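Local coordinates for protein DnaJ homolog subfamily C member 10 (Mus musculus, PDB 3APQ) that reduces disulfide bonds in the endoplasmic reticulum, serving both the correct folding of proteins and the degradation of misfolded ones, at residues G114-V119 and L172-S177; P124-C129 and S168-F173; D144-I149 and F196-V201. All coordinates share one frame; numbering follows the deposited sequence. Where two conformers were deposited one is given.

Interaction 1: residues G114-V119 and L172-S177; sequences GELWFV and LFIFRS
In the central sheet of the first thioredoxin domain, Trp117, Phe118 and Val119 pair with Phe175, Ile174 and Phe173 as antiparallel neighbours, the short strand axes 4.7 Å apart at 165°. Trp117 and Phe175 exchange two backbone bonds, Trp117 N to Phe175 O and Phe175 N to Trp117 O; Val119 and Phe173 do the same. Between them Phe118 and Ile174 form a non-hydrogen-bonded pair, their side chains together on the face that helices 127-142 and 190-202 pack on. Phe118 CG, anti to the backbone N (chi1 -172°), lies 4.1 Å from Ile174 CD1. Phe118 CE2 is 3.7 Å from Leu172 CB, and Phe173 O lies at the ring edge, 3.5 Å from Phe118 CD2. Trp136 and Phe196 meet the same ring. An alanine at Phe118 would probably open a gap between Leu172, Trp136 and Phe196. Leu116 lays CD1 3.5 Å from Ile174 CG1 and over one face of the Arg176 guanidinium, offset toward its rim. On the other sheet face Val119 CB approaches the Phe175 ring edge, Phe175 CE2 being 4.1 Å away. Where the pairing frays, one water takes two N-H groups, 2.7 Å from Gly114 N and 2.8 Å from Ser177 N.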
ATOM      1  N   GLY A 114       9.697  14.280 -11.942  1.00 28.33           N
ATOM      2  CA  GLY A 114      11.110  14.690 -11.970  1.00 28.65           C
ATOM      3  C   GLY A 114      11.867  14.424 -10.664  1.00 27.30           C
ATOM      4  O   GLY A 114      13.081  14.534 -10.608  1.00 28.05           O
ATOM      5  N   GLU A 115      11.165  14.054  -9.607  1.00 24.85           N
ATOM      6  CA  GLU A 115      11.843  13.765  -8.340  1.00 22.34           C
ATOM      7  C   GLU A 115      12.407  12.367  -8.395  1.00 19.66           C
ATOM      8  O   GLU A 115      11.861  11.512  -9.101  1.00 19.09           O
ATOM      9  CB  GLU A 115      10.821  13.845  -7.230  1.00 21.77           C
ATOM     10  CG  GLU A 115      10.467  15.242  -6.825  1.00 25.98           C
ATOM     11  CD  GLU A 115       9.506  15.250  -5.612  1.00 31.91           C
ATOM     12  OE1 GLU A 115       8.291  15.458  -5.800  1.00 36.39           O
ATOM     13  OE2 GLU A 115       9.942  15.030  -4.472  1.00 34.35           O
ATOM     14  N   LEU A 116      13.473  12.111  -7.655  1.00 17.91           N
ATOM     15  CA  LEU A 116      14.075  10.779  -7.641  1.00 17.88           C
ATOM     16  C   LEU A 116      13.289   9.878  -6.638  1.00 16.53           C
ATOM     17  O   LEU A 116      13.174  10.244  -5.473  1.00 15.16           O
ATOM     18  CB  LEU A 116      15.538  10.879  -7.230  1.00 19.62           C
ATOM     19  CG  LEU A 116      16.283   9.547  -7.014  1.00 19.65           C
ATOM     20  CD1 LEU A 116      16.342   8.828  -8.352  1.00 21.84           C
ATOM     21  CD2 LEU A 116      17.679   9.708  -6.478  1.00 22.58           C
ATOM     22  N   TRP A 117      12.732   8.777  -7.114  1.00 15.68           N
ATOM     23  CA  TRP A 117      11.938   7.866  -6.257  1.00 15.85           C
ATOM     24  C   TRP A 117      12.554   6.483  -6.240  1.00 16.86           C
ATOM     25  O   TRP A 117      12.875   5.916  -7.320  1.00 20.27           O
ATOM     26  CB  TRP A 117      10.536   7.736  -6.818  1.00 14.56           C
ATOM     27  CG  TRP A 117       9.617   8.835  -6.412  1.00 15.53           C
ATOM     28  CD1 TRP A 117       9.407  10.040  -7.061  1.00 15.38           C
ATOM     29  CD2 TRP A 117       8.733   8.831  -5.275  1.00 12.42           C
ATOM     30  NE1 TRP A 117       8.424  10.765  -6.388  1.00 14.98           N
ATOM     31  CE2 TRP A 117       8.019  10.063  -5.285  1.00 12.61           C
ATOM     32  CE3 TRP A 117       8.496   7.919  -4.239  1.00 13.30           C
ATOM     33  CZ2 TRP A 117       7.054  10.397  -4.305  1.00 13.87           C
ATOM     34  CZ3 TRP A 117       7.533   8.248  -3.266  1.00 11.68           C
ATOM     35  CH2 TRP A 117       6.848   9.495  -3.302  1.00 12.16           C
ATOM     36  N   PHE A 118      12.648   5.866  -5.071  1.00 15.12           N
ATOM     37  CA  PHE A 118      13.114   4.506  -4.973  1.00 14.23           C
ATOM     38  C   PHE A 118      11.963   3.743  -4.332  1.00 13.51           C
ATOM     39  O   PHE A 118      11.551   4.074  -3.195  1.00 12.97           O
ATOM     40  CB  PHE A 118      14.335   4.528  -4.059  1.00 14.86           C
ATOM     41  CG  PHE A 118      15.102   3.217  -3.979  1.00 14.74           C
ATOM     42  CD1 PHE A 118      16.080   3.091  -3.007  1.00 14.11           C
ATOM     43  CD2 PHE A 118      14.930   2.155  -4.912  1.00 14.88           C
ATOM     44  CE1 PHE A 118      16.864   1.914  -2.921  1.00 16.07           C
ATOM     45  CE2 PHE A 118      15.683   0.994  -4.822  1.00 16.15           C
ATOM     46  CZ  PHE A 118      16.659   0.859  -3.820  1.00 15.16           C
ATOM     47  N   VAL A 119      11.405   2.811  -5.104  1.00 13.21           N
ATOM     48  CA  VAL A 119      10.147   2.157  -4.779  1.00 12.97           C
ATOM     49  C   VAL A 119      10.307   0.629  -4.597  1.00 12.79           C
ATOM     50  O   VAL A 119      10.943  -0.059  -5.410  1.00 13.67           O
ATOM     51  CB  VAL A 119       9.111   2.434  -5.896  1.00 14.53           C
ATOM     52  CG1 VAL A 119       7.745   1.705  -5.597  1.00 16.20           C
ATOM     53  CG2 VAL A 119       8.922   3.946  -6.029  1.00 13.48           C
ATOM     54  N   LEU A 172      12.793  -3.853  -6.334  1.00 15.25           N
ATOM     55  CA  LEU A 172      13.107  -2.482  -5.939  1.00 16.12           C
ATOM     56  C   LEU A 172      13.667  -1.737  -7.159  1.00 16.41           C
ATOM     57  O   LEU A 172      14.642  -2.183  -7.779  1.00 17.31           O
ATOM     58  CB  LEU A 172      14.130  -2.419  -4.787  1.00 16.30           C
ATOM     59  CG  LEU A 172      14.036  -3.329  -3.529  1.00 20.23           C
ATOM     60  CD1 LEU A 172      14.942  -2.943  -2.370  1.00 18.76           C
ATOM     61  CD2 LEU A 172      12.677  -3.644  -3.005  1.00 19.66           C
ATOM     62  N   PHE A 173      13.038  -0.617  -7.498  1.00 16.01           N
ATOM     63  CA  PHE A 173      13.418   0.121  -8.710  1.00 16.95           C
ATOM     64  C   PHE A 173      13.560   1.569  -8.363  1.00 17.06           C
ATOM     65  O   PHE A 173      12.738   2.128  -7.597  1.00 16.31           O
ATOM     66  CB  PHE A 173      12.323   0.034  -9.752  1.00 18.16           C
ATOM     67  CG  PHE A 173      12.296  -1.258 -10.534  1.00 21.70           C
ATOM     68  CD1 PHE A 173      13.104  -1.406 -11.687  1.00 25.33           C
ATOM     69  CD2 PHE A 173      11.454  -2.306 -10.165  1.00 25.44           C
ATOM     70  CE1 PHE A 173      13.070  -2.601 -12.462  1.00 27.43           C
ATOM     71  CE2 PHE A 173      11.407  -3.499 -10.939  1.00 24.64           C
ATOM     72  CZ  PHE A 173      12.224  -3.644 -12.074  1.00 28.21           C
ATOM     73  N   ILE A 174      14.552   2.212  -8.960  1.00 17.47           N
ATOM     74  CA  ILE A 174      14.671   3.650  -8.785  1.00 19.14           C
ATOM     75  C   ILE A 174      14.228   4.369 -10.076  1.00 20.50           C
ATOM     76  O   ILE A 174      14.505   3.897 -11.207  1.00 20.37           O
ATOM     77  CB  ILE A 174      16.052   3.984  -8.226  1.00 20.72           C
ATOM     78  CG1 ILE A 174      16.096   5.390  -7.666  1.00 23.27           C
ATOM     79  CG2 ILE A 174      17.130   3.758  -9.258  1.00 21.73           C
ATOM     80  CD1 ILE A 174      17.189   5.577  -6.579  1.00 22.58           C
ATOM     81  N   PHE A 175      13.469   5.457  -9.914  1.00 20.65           N
ATOM     82  CA  PHE A 175      12.818   6.131 -11.069  1.00 21.68           C
ATOM     83  C   PHE A 175      13.127   7.627 -11.020  1.00 22.03           C
ATOM     84  O   PHE A 175      13.166   8.252  -9.944  1.00 19.79           O
ATOM     85  CB  PHE A 175      11.272   6.031 -10.979  1.00 19.90           C
ATOM     86  CG  PHE A 175      10.714   4.643 -11.040  1.00 23.68           C
ATOM     87  CD1 PHE A 175      10.363   4.077 -12.275  1.00 25.07           C
ATOM     88  CD2 PHE A 175      10.507   3.906  -9.860  1.00 19.70           C
ATOM     89  CE1 PHE A 175       9.806   2.767 -12.370  1.00 25.15           C
ATOM     90  CE2 PHE A 175       9.968   2.596  -9.929  1.00 23.54           C
ATOM     91  CZ  PHE A 175       9.637   2.017 -11.208  1.00 25.33           C
ATOM     92  N   ARG A 176      13.301   8.230 -12.192  1.00 24.24           N
ATOM     93  CA  ARG A 176      13.211   9.685 -12.280  1.00 26.97           C
ATOM     94  C   ARG A 176      12.724  10.056 -13.687  1.00 28.96           C
ATOM     95  O   ARG A 176      13.294   9.581 -14.678  1.00 29.94           O
ATOM     96  CB  ARG A 176      14.544  10.365 -11.973  1.00 27.42           C
ATOM     97  CG  ARG A 176      14.403  11.885 -11.717  1.00 32.68           C
ATOM     98  CD  ARG A 176      15.593  12.680 -12.198  1.00 42.46           C
ATOM     99  NE  ARG A 176      16.810  11.870 -12.265  1.00 47.68           N
ATOM    100  CZ  ARG A 176      17.744  11.807 -11.316  1.00 51.43           C
ATOM    101  NH1 ARG A 176      17.619  12.507 -10.178  1.00 50.68           N
ATOM    102  NH2 ARG A 176      18.814  11.026 -11.500  1.00 52.97           N
ATOM    103  N   SER A 177      11.673  10.877 -13.761  1.00 29.70           N
ATOM    104  CA  SER A 177      11.193  11.385 -15.044  1.00 31.37           C
ATOM    105  C   SER A 177      12.334  11.624 -16.035  1.00 32.00           C
ATOM    106  O   SER A 177      13.354  12.233 -15.697  1.00 30.72           O
ATOM    107  CB  SER A 177      10.434  12.700 -14.857  1.00 32.45           C
ATOM    108  OG  SER A 177       9.877  13.088 -16.096  1.00 35.09           O
TER
HETATM  109  O   HOH W   1      10.309  11.652 -11.422  1.00 25.42           O

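Interaction 2: residues P124-C129 and S168-F173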
ATOM      1  N   PRO A 124       1.385  -9.202  -0.766  1.00 19.64           N
ATOM      2  CA  PRO A 124       1.013  -9.841   0.495  1.00 19.80           C
ATOM      3  C   PRO A 124       1.444 -11.343   0.462  1.00 20.49           C
ATOM      4  O   PRO A 124       1.558 -11.934  -0.615  1.00 20.83           O
ATOM      5  CB  PRO A 124      -0.536  -9.707   0.516  1.00 19.76           C
ATOM      6  CG  PRO A 124      -0.943  -9.460  -0.905  1.00 23.16           C
ATOM      7  CD  PRO A 124       0.211  -8.596  -1.425  1.00 21.51           C
ATOM      8  N   GLY A 125       1.708 -11.943   1.611  1.00 20.98           N
ATOM      9  CA  GLY A 125       2.051 -13.360   1.631  1.00 20.69           C
ATOM     10  C   GLY A 125       3.471 -13.645   1.135  1.00 21.80           C
ATOM     11  O   GLY A 125       3.754 -14.746   0.650  1.00 23.72           O
ATOM     12  N   CYS A 126       4.355 -12.669   1.208  1.00 19.34           N
ATOM     13  CA  CYS A 126       5.666 -12.803   0.572  1.00 18.49           C
ATOM     14  C   CYS A 126       6.708 -12.746   1.677  1.00 18.15           C
ATOM     15  O   CYS A 126       6.870 -11.702   2.359  1.00 16.57           O
ATOM     16  CB  CYS A 126       5.847 -11.670  -0.430  1.00 18.52           C
ATOM     17  SG  CYS A 126       7.520 -11.350  -1.073  1.00 23.92           S
ATOM     18  N   SER A 127       7.345 -13.890   1.916  1.00 17.76           N
ATOM     19  CA  SER A 127       8.298 -14.037   3.030  0.70 18.67           C
ATOM     20  C   SER A 127       9.509 -13.133   2.828  1.00 18.44           C
ATOM     21  O   SER A 127       9.984 -12.535   3.786  1.00 19.23           O
ATOM     22  CB  SER A 127       8.740 -15.501   3.196  0.70 21.00           C
ATOM     23  OG  SER A 127       9.555 -15.668   4.338  0.70 20.92           O
ATOM     24  N   HIS A 128       9.993 -13.031   1.586  1.00 16.38           N
ATOM     25  CA  HIS A 128      11.153 -12.134   1.301  1.00 19.18           C
ATOM     26  C   HIS A 128      10.841 -10.645   1.473  1.00 17.79           C
ATOM     27  O   HIS A 128      11.733  -9.837   1.885  1.00 18.52           O
ATOM     28  CB  HIS A 128      11.710 -12.369  -0.098  1.00 20.88           C
ATOM     29  CG  HIS A 128      12.348 -13.719  -0.284  1.00 24.30           C
ATOM     30  ND1 HIS A 128      13.532 -14.073   0.319  1.00 29.35           N
ATOM     31  CD2 HIS A 128      11.976 -14.788  -1.037  1.00 31.15           C
ATOM     32  CE1 HIS A 128      13.869 -15.299  -0.055  1.00 32.76           C
ATOM     33  NE2 HIS A 128      12.935 -15.759  -0.876  1.00 31.71           N
ATOM     34  N   CYS A 129       9.585 -10.291   1.196  1.00 17.27           N
ATOM     35  CA  CYS A 129       9.070  -8.937   1.436  1.00 16.12           C
ATOM     36  C   CYS A 129       9.060  -8.680   2.940  1.00 16.20           C
ATOM     37  O   CYS A 129       9.508  -7.614   3.364  1.00 15.80           O
ATOM     38  CB  CYS A 129       7.657  -8.766   0.817  1.00 15.35           C
ATOM     39  SG  CYS A 129       7.641  -9.110  -0.976  1.00 18.65           S
ATOM     40  N   SER A 168       7.981 -10.688  -9.665  1.00 28.30           N
ATOM     41  CA  SER A 168       8.478 -11.417  -8.510  1.00 25.09           C
ATOM     42  C   SER A 168       8.744 -10.335  -7.445  1.00 22.61           C
ATOM     43  O   SER A 168       8.820  -9.142  -7.779  1.00 20.24           O
ATOM     44  CB  SER A 168       9.714 -12.198  -8.872  1.00 26.73           C
ATOM     45  OG  SER A 168      10.770 -11.300  -9.152  1.00 28.44           O
ATOM     46  N   TYR A 169       8.786 -10.739  -6.174  1.00 19.34           N
ATOM     47  CA  TYR A 169       8.748  -9.769  -5.078  1.00 17.35           C
ATOM     48  C   TYR A 169       9.771 -10.158  -4.029  1.00 16.05           C
ATOM     49  O   TYR A 169      10.044 -11.331  -3.836  1.00 17.41           O
ATOM     50  CB  TYR A 169       7.341  -9.748  -4.478  1.00 17.44           C
ATOM     51  CG  TYR A 169       6.293  -9.745  -5.544  1.00 19.00           C
ATOM     52  CD1 TYR A 169       5.870  -8.549  -6.136  1.00 22.16           C
ATOM     53  CD2 TYR A 169       5.756 -10.939  -6.000  1.00 23.90           C
ATOM     54  CE1 TYR A 169       4.894  -8.559  -7.127  1.00 24.05           C
ATOM     55  CE2 TYR A 169       4.809 -10.962  -6.984  1.00 30.72           C
ATOM     56  CZ  TYR A 169       4.382  -9.758  -7.553  1.00 28.44           C
ATOM     57  OH  TYR A 169       3.440  -9.824  -8.570  1.00 35.30           O
ATOM     58  N   PRO A 170      10.347  -9.177  -3.338  1.00 15.96           N
ATOM     59  CA  PRO A 170      10.202  -7.739  -3.607  1.00 15.11           C
ATOM     60  C   PRO A 170      10.975  -7.351  -4.854  1.00 15.87           C
ATOM     61  O   PRO A 170      11.953  -8.029  -5.212  1.00 17.12           O
ATOM     62  CB  PRO A 170      10.846  -7.073  -2.367  1.00 14.96           C
ATOM     63  CG  PRO A 170      11.862  -8.111  -1.903  1.00 17.21           C
ATOM     64  CD  PRO A 170      11.268  -9.472  -2.217  1.00 16.27           C
ATOM     65  N   SER A 171      10.538  -6.291  -5.528  1.00 16.19           N
ATOM     66  CA  SER A 171      11.306  -5.726  -6.648  1.00 15.32           C
ATOM     67  C   SER A 171      11.535  -4.257  -6.351  1.00 15.41           C
ATOM     68  O   SER A 171      10.594  -3.521  -6.053  1.00 12.65           O
ATOM     69  CB  SER A 171      10.582  -5.939  -7.990  1.00 17.60           C
ATOM     70  OG  SER A 171      10.870  -7.248  -8.412  1.00 18.07           O
ATOM     71  N   LEU A 172      12.793  -3.853  -6.334  1.00 15.25           N
ATOM     72  CA  LEU A 172      13.107  -2.482  -5.939  1.00 16.12           C
ATOM     73  C   LEU A 172      13.667  -1.737  -7.159  1.00 16.41           C
ATOM     74  O   LEU A 172      14.642  -2.183  -7.779  1.00 17.31           O
ATOM     75  CB  LEU A 172      14.130  -2.419  -4.787  1.00 16.30           C
ATOM     76  CG  LEU A 172      14.036  -3.329  -3.529  1.00 20.23           C
ATOM     77  CD1 LEU A 172      14.942  -2.943  -2.370  1.00 18.76           C
ATOM     78  CD2 LEU A 172      12.677  -3.644  -3.005  1.00 19.66           C
ATOM     79  N   PHE A 173      13.038  -0.617  -7.498  1.00 16.01           N
ATOM     80  CA  PHE A 173      13.418   0.121  -8.710  1.00 16.95           C
ATOM     81  C   PHE A 173      13.560   1.569  -8.363  1.00 17.06           C
ATOM     82  O   PHE A 173      12.738   2.128  -7.597  1.00 16.31           O
ATOM     83  CB  PHE A 173      12.323   0.034  -9.752  1.00 18.16           C
ATOM     84  CG  PHE A 173      12.296  -1.258 -10.534  1.00 21.70           C
ATOM     85  CD1 PHE A 173      13.104  -1.406 -11.687  1.00 25.33           C
ATOM     86  CD2 PHE A 173      11.454  -2.306 -10.165  1.00 25.44           C
ATOM     87  CE1 PHE A 173      13.070  -2.601 -12.462  1.00 27.43           C
ATOM     88  CE2 PHE A 173      11.407  -3.499 -10.939  1.00 24.64           C
ATOM     89  CZ  PHE A 173      12.224  -3.644 -12.074  1.00 28.21           C
TER
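The backbones come together at Cys129 and Pro170, whose CA atoms are 5.3 Å apart: the first turn of helix 127-142, with Cys126 as its N-cap residue, faces a loop that turns through a cis peptide between Tyr169 and Pro170 before entering strand 171-175. This is the thioredoxin active site, the redox-active CxxC at a helix start set against the cis-proline loop. Cys126 and Cys129 are joined here as a disulfide, and both sulfurs rest on the loop. Cys129 SG, beside its own backbone N and anti to the carbonyl carbon (chi1 -57°), lies 3.6 Å from Tyr169 CB and equally near Pro170 N. Cys126 SG is turned the other way, anti to its backbone N (chi1 166°), and reaches Tyr169 O at 3.7 Å and Tyr169 CB at 3.8 Å. Tyr169 thus touches the disulfide with its CB while its ring leads off toward Ser123 and Cys154. Between the two cysteines in sequence, His128 sets CB 3.6 Å from Pro170 CD. Within the loop Ser171 OG donates to Ser168 O at 2.9 Å, coming from above the carbonyl plane and tying the two sides of the cis peptide together. Behind Pro170 stand Asn120 of strand 117-122 and Leu132 of helix 127-142. All contacts between the segments are van der Waals in kind. Cys129 is buried and Cys126 partly exposed, consistent with the usual thioredoxin chemistry, where the first cysteine meets the substrate and the second resolves the mixed disulfide, although thioredoxin domains 3 and 4 are this protein's primary reductases.

Interaction 3: residues D144-I149 and F196-V201; sequences DGLLRI and FAMQHV
Leu147 meets Ala197 and Val201, which lie one turn apart on helix 190-202, in an apolar contact where a loop runs into strand 148-153. The Leu147 and Val201 side chains cross at about a right angle, with Leu147 CB 3.8 Å from Val201 CG2 and Leu147 CD2 at 3.9 Å from the same methyl. The other branch, Leu147 CD1, stands 4.0 Å from Ala197 CB. Leu147 CG takes the crowded position between backbone N and carbonyl carbon (chi1 71°), which brings it nearer than CB to Ala197. Val201 CG2 also packs against the peptide between Leu146 and Leu147, 3.6 Å from Leu146 O. Farther out, Leu146 CD1 comes 4.2 Å from Met198 SD, a looser touch. The two helix residues that face Leu147 are fixed to each other by the backbone bond from Val201 N to Ala197 O. On a different side of the helix His200 folds back over Phe196: its ND1 donates to Phe196 O at 3.2 Å, with the acceptor in the imidazole plane, and the same nitrogen sits above the centre of the Phe196 ring. This probably fixes the rotation of the imidazole, and both rings touch Ile174. The contact is plain hydrophobic packing joining helix 190-202 to the start of strand 148-153; Leu116, with Phe118 of strand 117-122 and Ile174 of strand 171-175, lies against Leu147, and Phe139 of helix 127-142 against Ala197.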
ATOM      1  N   ASP A 144      16.036   9.959   4.732  1.00 16.77           N
ATOM      2  CA  ASP A 144      14.860  10.831   4.715  1.00 16.14           C
ATOM      3  C   ASP A 144      15.157  12.232   4.176  1.00 16.08           C
ATOM      4  O   ASP A 144      16.011  12.935   4.701  1.00 16.93           O
ATOM      5  CB  ASP A 144      14.290  10.903   6.154  1.00 15.83           C
ATOM      6  CG  ASP A 144      12.918  11.531   6.211  1.00 20.18           C
ATOM      7  OD1 ASP A 144      12.179  11.504   5.192  1.00 22.48           O
ATOM      8  OD2 ASP A 144      12.551  12.023   7.308  1.00 20.67           O
ATOM      9  N   GLY A 145      14.428  12.635   3.132  1.00 15.81           N
ATOM     10  CA  GLY A 145      14.508  13.977   2.574  1.00 15.57           C
ATOM     11  C   GLY A 145      15.555  14.072   1.472  1.00 17.89           C
ATOM     12  O   GLY A 145      15.619  15.097   0.765  1.00 18.59           O
ATOM     13  N   LEU A 146      16.376  13.034   1.310  1.00 15.33           N
ATOM     14  CA  LEU A 146      17.451  13.094   0.296  1.00 18.16           C
ATOM     15  C   LEU A 146      16.972  12.624  -1.059  1.00 17.87           C
ATOM     16  O   LEU A 146      17.515  13.018  -2.088  1.00 20.03           O
ATOM     17  CB  LEU A 146      18.662  12.286   0.725  1.00 18.85           C
ATOM     18  CG  LEU A 146      19.159  12.801   2.078  1.00 20.36           C
ATOM     19  CD1 LEU A 146      20.294  11.898   2.513  1.00 20.05           C
ATOM     20  CD2 LEU A 146      19.679  14.258   1.974  1.00 22.51           C
ATOM     21  N   LEU A 147      15.993  11.724  -1.029  1.00 15.84           N
ATOM     22  CA  LEU A 147      15.221  11.297  -2.176  1.00 16.66           C
ATOM     23  C   LEU A 147      13.898  10.759  -1.642  1.00 16.58           C
ATOM     24  O   LEU A 147      13.686  10.660  -0.403  1.00 16.98           O
ATOM     25  CB  LEU A 147      15.967  10.203  -2.993  1.00 15.96           C
ATOM     26  CG  LEU A 147      16.069   8.817  -2.360  1.00 14.91           C
ATOM     27  CD1 LEU A 147      16.380   7.745  -3.487  1.00 16.59           C
ATOM     28  CD2 LEU A 147      17.083   8.762  -1.176  1.00 16.53           C
ATOM     29  N   ARG A 148      12.986  10.433  -2.553  1.00 16.39           N
ATOM     30  CA  ARG A 148      11.675   9.961  -2.126  1.00 15.02           C
ATOM     31  C   ARG A 148      11.654   8.446  -2.090  1.00 15.58           C
ATOM     32  O   ARG A 148      12.068   7.759  -3.052  1.00 15.13           O
ATOM     33  CB  ARG A 148      10.568  10.433  -3.084  1.00 15.67           C
ATOM     34  CG  ARG A 148      10.643  11.894  -3.439  1.00 16.95           C
ATOM     35  CD  ARG A 148      10.214  12.801  -2.316  1.00 23.65           C
ATOM     36  NE  ARG A 148       8.939  12.555  -1.629  1.00 23.63           N
ATOM     37  CZ  ARG A 148       7.731  13.028  -1.941  1.00 23.39           C
ATOM     38  NH1 ARG A 148       7.512  13.798  -2.992  1.00 24.85           N
ATOM     39  NH2 ARG A 148       6.698  12.760  -1.127  1.00 21.33           N
ATOM     40  N   ILE A 149      11.102   7.917  -0.999  1.00 14.17           N
ATOM     41  CA  ILE A 149      11.073   6.491  -0.807  1.00 12.29           C
ATOM     42  C   ILE A 149       9.606   6.054  -0.842  1.00 12.37           C
ATOM     43  O   ILE A 149       8.745   6.580  -0.099  1.00 12.68           O
ATOM     44  CB  ILE A 149      11.733   6.048   0.557  1.00 10.65           C
ATOM     45  CG1 ILE A 149      13.181   6.573   0.714  1.00 13.77           C
ATOM     46  CG2 ILE A 149      11.497   4.522   0.816  1.00 13.72           C
ATOM     47  CD1 ILE A 149      14.121   6.234  -0.430  1.00 13.18           C
ATOM     48  N   PHE A 196      23.452   2.496  -2.784  1.00 21.47           N
ATOM     49  CA  PHE A 196      22.785   2.530  -4.077  1.00 21.78           C
ATOM     50  C   PHE A 196      21.975   3.810  -4.261  1.00 21.06           C
ATOM     51  O   PHE A 196      22.060   4.423  -5.322  1.00 21.83           O
ATOM     52  CB  PHE A 196      21.899   1.301  -4.257  1.00 20.20           C
ATOM     53  CG  PHE A 196      21.063   1.304  -5.504  1.00 21.91           C
ATOM     54  CD1 PHE A 196      21.576   0.848  -6.718  1.00 23.60           C
ATOM     55  CD2 PHE A 196      19.731   1.669  -5.440  1.00 22.03           C
ATOM     56  CE1 PHE A 196      20.773   0.811  -7.876  1.00 24.91           C
ATOM     57  CE2 PHE A 196      18.898   1.632  -6.589  1.00 25.19           C
ATOM     58  CZ  PHE A 196      19.400   1.199  -7.798  1.00 22.25           C
ATOM     59  N   ALA A 197      21.151   4.159  -3.273  1.00 19.47           N
ATOM     60  CA  ALA A 197      20.315   5.335  -3.370  1.00 21.59           C
ATOM     61  C   ALA A 197      21.186   6.578  -3.523  1.00 22.66           C
ATOM     62  O   ALA A 197      20.902   7.454  -4.361  1.00 22.29           O
ATOM     63  CB  ALA A 197      19.427   5.471  -2.166  1.00 20.32           C
ATOM     64  N   MET A 198      22.274   6.612  -2.767  1.00 24.96           N
ATOM     65  CA  MET A 198      23.135   7.786  -2.750  1.00 27.09           C
ATOM     66  C   MET A 198      23.912   7.964  -4.046  1.00 28.40           C
ATOM     67  O   MET A 198      24.173   9.102  -4.442  1.00 29.97           O
ATOM     68  CB  MET A 198      24.105   7.723  -1.579  1.00 28.03           C
ATOM     69  CG  MET A 198      23.456   7.970  -0.243  1.00 30.96           C
ATOM     70  SD  MET A 198      22.572   9.523  -0.135  1.00 36.44           S
ATOM     71  CE  MET A 198      24.011  10.625  -0.206  1.00 35.51           C
ATOM     72  N   GLN A 199      24.312   6.892  -4.729  1.00 28.18           N
ATOM     73  CA  GLN A 199      24.869   7.160  -6.062  1.00 29.76           C
ATOM     74  C   GLN A 199      23.855   7.826  -6.989  1.00 28.05           C
ATOM     75  O   GLN A 199      24.205   8.674  -7.772  1.00 26.71           O
ATOM     76  CB  GLN A 199      25.566   5.949  -6.712  1.00 31.27           C
ATOM     77  CG  GLN A 199      24.668   4.913  -7.236  1.00 36.15           C
ATOM     78  CD  GLN A 199      25.433   3.642  -7.581  1.00 40.32           C
ATOM     79  OE1 GLN A 199      25.620   3.334  -8.747  1.00 43.23           O
ATOM     80  NE2 GLN A 199      25.894   2.910  -6.557  1.00 42.18           N
ATOM     81  N   HIS A 200      22.572   7.484  -6.868  1.00 26.80           N
ATOM     82  CA  HIS A 200      21.609   8.079  -7.756  1.00 26.66           C
ATOM     83  C   HIS A 200      21.283   9.510  -7.341  1.00 27.57           C
ATOM     84  O   HIS A 200      21.014  10.357  -8.200  1.00 28.77           O
ATOM     85  CB  HIS A 200      20.339   7.197  -7.843  1.00 25.90           C
ATOM     86  CG  HIS A 200      20.519   6.006  -8.728  1.00 25.98           C
ATOM     87  ND1 HIS A 200      20.970   4.797  -8.255  1.00 27.69           N
ATOM     88  CD2 HIS A 200      20.398   5.864 -10.066  1.00 25.68           C
ATOM     89  CE1 HIS A 200      21.108   3.954  -9.266  1.00 27.70           C
ATOM     90  NE2 HIS A 200      20.742   4.569 -10.371  1.00 30.15           N
ATOM     91  N   VAL A 201      21.275   9.774  -6.035  1.00 27.03           N
ATOM     92  CA  VAL A 201      21.065  11.140  -5.517  1.00 27.75           C
ATOM     93  C   VAL A 201      22.190  12.057  -6.064  1.00 30.94           C
ATOM     94  O   VAL A 201      21.903  13.152  -6.579  1.00 30.69           O
ATOM     95  CB  VAL A 201      21.072  11.189  -3.961  1.00 26.63           C
ATOM     96  CG1 VAL A 201      21.233  12.621  -3.456  1.00 26.81           C
ATOM     97  CG2 VAL A 201      19.777  10.540  -3.361  1.00 23.22           C
TER

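All three interactions lie in the thioredoxin part of this J-plus-thioredoxin fragment, and all reach one mixed sheet. Interactions 1 and 2 share Leu172 and Phe173 on strand 171-175, yet their centres are about 18 Å apart: one lies along the strand pair, the other at the catalytic end. Interaction 3 is nearer to interaction 1, about 9 Å between centres, and touches it where strand 148-153 adjoins 117-122. The first segments come in the order 114-119, 124-129, 144-149; then 168-173 and 172-177 overlap, and 196-201 comes last, so interaction 3 crosses the other two. The active-site end and the packing of helix 190-202 thus share one sheet without touching, their centres about 20 Å apart.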